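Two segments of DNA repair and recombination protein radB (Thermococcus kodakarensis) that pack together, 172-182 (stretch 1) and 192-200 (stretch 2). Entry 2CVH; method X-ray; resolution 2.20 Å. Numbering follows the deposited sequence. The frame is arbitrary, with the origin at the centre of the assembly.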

# COMPACT_ATOMS: atom_id res chain seq x y z
N LEU A 172 2.60 -11.57 -11.57
CA LEU A 172 2.97 -10.46 -10.69
C LEU A 172 1.66 -9.91 -10.13
O LEU A 172 1.57 -9.53 -8.96
N GLY A 173 0.64 -9.89 -10.98
CA GLY A 173 -0.66 -9.42 -10.56
C GLY A 173 -1.16 -10.37 -9.49
O GLY A 173 -1.43 -9.95 -8.37
N TYR A 174 -1.25 -11.66 -9.83
CA TYR A 174 -1.73 -12.67 -8.88
C TYR A 174 -0.80 -12.84 -7.68
O TYR A 174 -1.09 -13.61 -6.76
N ARG A 175 0.32 -12.12 -7.70
CA ARG A 175 1.27 -12.12 -6.59
C ARG A 175 0.53 -11.44 -5.44
O ARG A 175 0.77 -11.73 -4.26
N CYS A 176 -0.37 -10.53 -5.80
CA CYS A 176 -1.18 -9.79 -4.84
C CYS A 176 -2.57 -10.38 -4.87
O CYS A 176 -3.26 -10.33 -5.88
N LYS A 177 -2.93 -11.04 -3.78
CA LYS A 177 -4.22 -11.68 -3.66
C LYS A 177 -5.37 -10.69 -3.60
O LYS A 177 -6.47 -10.96 -4.06
N ASP A 178 -5.12 -9.55 -2.97
CA ASP A 178 -6.13 -8.51 -2.85
C ASP A 178 -5.64 -7.29 -3.62
O ASP A 178 -4.44 -6.98 -3.62
N ILE A 179 -6.56 -6.63 -4.31
CA ILE A 179 -6.22 -5.47 -5.11
C ILE A 179 -7.31 -4.42 -4.97
O ILE A 179 -8.50 -4.70 -5.17
N LEU A 180 -6.90 -3.22 -4.58
CA LEU A 180 -7.80 -2.09 -4.42
C LEU A 180 -7.38 -0.97 -5.37
O LEU A 180 -6.20 -0.59 -5.42
N ARG A 181 -8.35 -0.45 -6.13
CA ARG A 181 -8.06 0.65 -7.05
C ARG A 181 -8.68 1.89 -6.39
O ARG A 181 -9.81 1.82 -5.88
N LEU A 182 -7.94 2.99 -6.33
CA LEU A 182 -8.51 4.18 -5.73
C LEU A 182 -8.70 5.21 -6.84
O LEU A 182 -7.79 5.46 -7.63
N VAL A 192 -13.08 7.06 -4.21
CA VAL A 192 -13.80 5.79 -4.14
C VAL A 192 -12.77 4.68 -4.35
O VAL A 192 -11.84 4.83 -5.15
N ALA A 193 -12.87 3.62 -3.56
CA ALA A 193 -11.97 2.50 -3.74
C ALA A 193 -12.78 1.34 -4.38
O ALA A 193 -13.95 1.14 -4.05
N VAL A 194 -12.19 0.63 -5.32
CA VAL A 194 -12.87 -0.49 -5.92
C VAL A 194 -12.04 -1.73 -5.63
O VAL A 194 -10.82 -1.75 -5.86
N LEU A 195 -12.69 -2.73 -5.04
CA LEU A 195 -12.07 -4.02 -4.71
C LEU A 195 -12.09 -4.86 -5.98
O LEU A 195 -13.06 -5.55 -6.27
N GLU A 196 -11.01 -4.76 -6.75
CA GLU A 196 -10.90 -5.48 -8.00
C GLU A 196 -10.56 -6.94 -7.84
O GLU A 196 -10.84 -7.76 -8.72
N ARG A 197 -9.94 -7.27 -6.72
CA ARG A 197 -9.57 -8.63 -6.51
C ARG A 197 -9.45 -8.87 -5.03
O ARG A 197 -8.91 -8.05 -4.28
N HIS A 198 -10.05 -9.97 -4.60
CA HIS A 198 -9.98 -10.32 -3.22
C HIS A 198 -10.22 -11.79 -3.12
O HIS A 198 -10.82 -12.40 -4.01
N ARG A 199 -9.79 -12.35 -2.01
CA ARG A 199 -9.89 -13.77 -1.79
C ARG A 199 -11.26 -14.28 -1.40
O ARG A 199 -11.61 -15.41 -1.74
N PHE A 200 -12.03 -13.48 -0.68
CA PHE A 200 -13.35 -13.94 -0.26
C PHE A 200 -14.44 -12.88 -0.34
O PHE A 200 -15.61 -13.22 -0.44

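The most unusual feature is Arg 197, whose side chain reaches across to Gly 173 and Tyr 174 and sandwiches its guanidinium between two residues of the other stretch. One face lies flat on the Tyr 174 ring, CZ of Arg 197 standing 4.0 Å from the ring centroid with the planes 9° apart, a cation-pi stack; over the opposite face sits Ile 179, its CD1 3.4 Å from Arg 197 NH2. A flat, delocalised cation suits such a slot, although Arg 197 NE is buried without a partner. Chi1 is t, and chi2, at 141°, lies between wells.

The strands run antiparallel, and a bulge between Ile 179 and Leu 180 shifts the register by one. Ile 179 (m, t) shares its face of the sheet with Arg 197, Arg 181 and Val 194. Arg 181 is extended at chi1 and chi2 (t, t) and turns at chi3 (p); its guanidinium lies against Val 194 CG2, 3.5 Å from NH2, while its NH1 forms a salt bridge with Glu 196 OE2 at 2.7 Å.

The other face is apolar: Leu 182 CD2 lies 3.4 Å from Ala 193 CB, which also lies 3.9 Å from Leu 180 CD2. Leu 180 CD2 also meets Leu 195 CD1 at 4.1 Å. Asp 178 (m) pairs OD2 with Arg 199 NH1 in a 2.8 Å salt bridge.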

# COMPACT_ATOMS: atom_id res chain seq x y z
CB LEU A 172 3.73 -9.38 -11.47
CG LEU A 172 5.15 -9.64 -11.98
CD1 LEU A 172 6.05 -9.99 -10.82
CD2 LEU A 172 5.15 -10.75 -13.01
CB TYR A 174 -2.02 -14.01 -9.58
CG TYR A 174 -3.26 -13.97 -10.46
CD1 TYR A 174 -3.15 -13.81 -11.85
CD2 TYR A 174 -4.54 -14.04 -9.91
CE1 TYR A 174 -4.29 -13.72 -12.66
CE2 TYR A 174 -5.68 -13.95 -10.70
CZ TYR A 174 -5.55 -13.79 -12.07
OH TYR A 174 -6.66 -13.71 -12.87
CB ARG A 175 2.51 -11.30 -6.94
CG ARG A 175 3.82 -12.06 -6.82
CD ARG A 175 3.99 -13.04 -7.96
NE ARG A 175 5.24 -13.80 -7.87
CZ ARG A 175 6.04 -14.06 -8.90
NH1 ARG A 175 5.73 -13.60 -10.11
NH2 ARG A 175 7.14 -14.78 -8.73
CB CYS A 176 -1.21 -8.30 -5.21
SG CYS A 176 0.43 -7.49 -5.14
CB LYS A 177 -4.25 -12.58 -2.42
CG LYS A 177 -4.14 -14.08 -2.72
CD LYS A 177 -3.02 -14.38 -3.70
CE LYS A 177 -2.92 -15.85 -4.01
NZ LYS A 177 -1.89 -15.99 -5.08
CB ASP A 178 -6.36 -8.16 -1.38
CG ASP A 178 -6.84 -9.33 -0.56
OD1 ASP A 178 -7.22 -10.35 -1.17
OD2 ASP A 178 -6.84 -9.24 0.69
CB ILE A 179 -6.06 -5.82 -6.62
CG1 ILE A 179 -5.00 -6.93 -6.80
CG2 ILE A 179 -5.66 -4.59 -7.43
CD1 ILE A 179 -4.53 -7.12 -8.23
CB LEU A 180 -7.73 -1.56 -2.99
CG LEU A 180 -8.69 -1.98 -1.90
CD1 LEU A 180 -8.28 -1.24 -0.62
CD2 LEU A 180 -10.11 -1.61 -2.27
CB ARG A 181 -8.71 0.42 -8.41
CG ARG A 181 -8.31 1.45 -9.46
CD ARG A 181 -9.09 1.31 -10.77
NE ARG A 181 -10.44 1.85 -10.69
CZ ARG A 181 -11.55 1.22 -11.07
NH1 ARG A 181 -11.48 -0.01 -11.58
NH2 ARG A 181 -12.74 1.82 -10.97
CB LEU A 182 -7.58 4.73 -4.65
CG LEU A 182 -7.06 3.82 -3.54
CD1 LEU A 182 -6.38 4.71 -2.53
CD2 LEU A 182 -8.16 3.04 -2.86
CB VAL A 192 -14.95 5.70 -5.21
CG1 VAL A 192 -14.36 5.75 -6.62
CG2 VAL A 192 -15.83 4.41 -4.98
CB ALA A 193 -11.39 2.05 -2.38
CB VAL A 194 -13.02 -0.31 -7.44
CG1 VAL A 194 -13.76 -1.51 -8.05
CG2 VAL A 194 -13.79 0.97 -7.75
CB LEU A 195 -12.89 -4.73 -3.63
CG LEU A 195 -12.22 -5.95 -3.01
CD1 LEU A 195 -10.84 -5.59 -2.46
CD2 LEU A 195 -13.10 -6.48 -1.93
CB GLU A 196 -9.84 -4.83 -8.86
CG GLU A 196 -10.09 -3.39 -9.02
CD GLU A 196 -9.33 -2.85 -10.16
OE1 GLU A 196 -8.11 -3.12 -10.22
OE2 GLU A 196 -9.97 -2.20 -11.01
CB ARG A 197 -8.24 -8.91 -7.21
CG ARG A 197 -7.78 -10.35 -7.09
CD ARG A 197 -7.17 -10.81 -8.39
NE ARG A 197 -5.75 -10.53 -8.48
CZ ARG A 197 -5.10 -10.33 -9.63
NH1 ARG A 197 -5.74 -10.37 -10.79
NH2 ARG A 197 -3.80 -10.15 -9.61
CB HIS A 198 -11.01 -9.58 -2.39
CG HIS A 198 -10.67 -9.52 -0.93
ND1 HIS A 198 -11.14 -10.45 -0.02
CD2 HIS A 198 -9.92 -8.64 -0.23
CE1 HIS A 198 -10.69 -10.14 1.18
NE2 HIS A 198 -9.95 -9.05 1.08
CB ARG A 199 -8.84 -14.19 -0.77
CG ARG A 199 -7.41 -13.97 -1.28
CD ARG A 199 -6.63 -13.04 -0.37
NE ARG A 199 -6.69 -13.47 1.02
CZ ARG A 199 -7.28 -12.78 1.98
NH1 ARG A 199 -7.87 -11.63 1.71
NH2 ARG A 199 -7.29 -13.27 3.22
CB PHE A 200 -13.28 -14.56 1.15
CG PHE A 200 -13.02 -13.55 2.25
CD1 PHE A 200 -14.09 -12.94 2.92
CD2 PHE A 200 -11.72 -13.18 2.59
CE1 PHE A 200 -13.86 -11.98 3.91
CE2 PHE A 200 -11.49 -12.21 3.58
CZ PHE A 200 -12.57 -11.61 4.24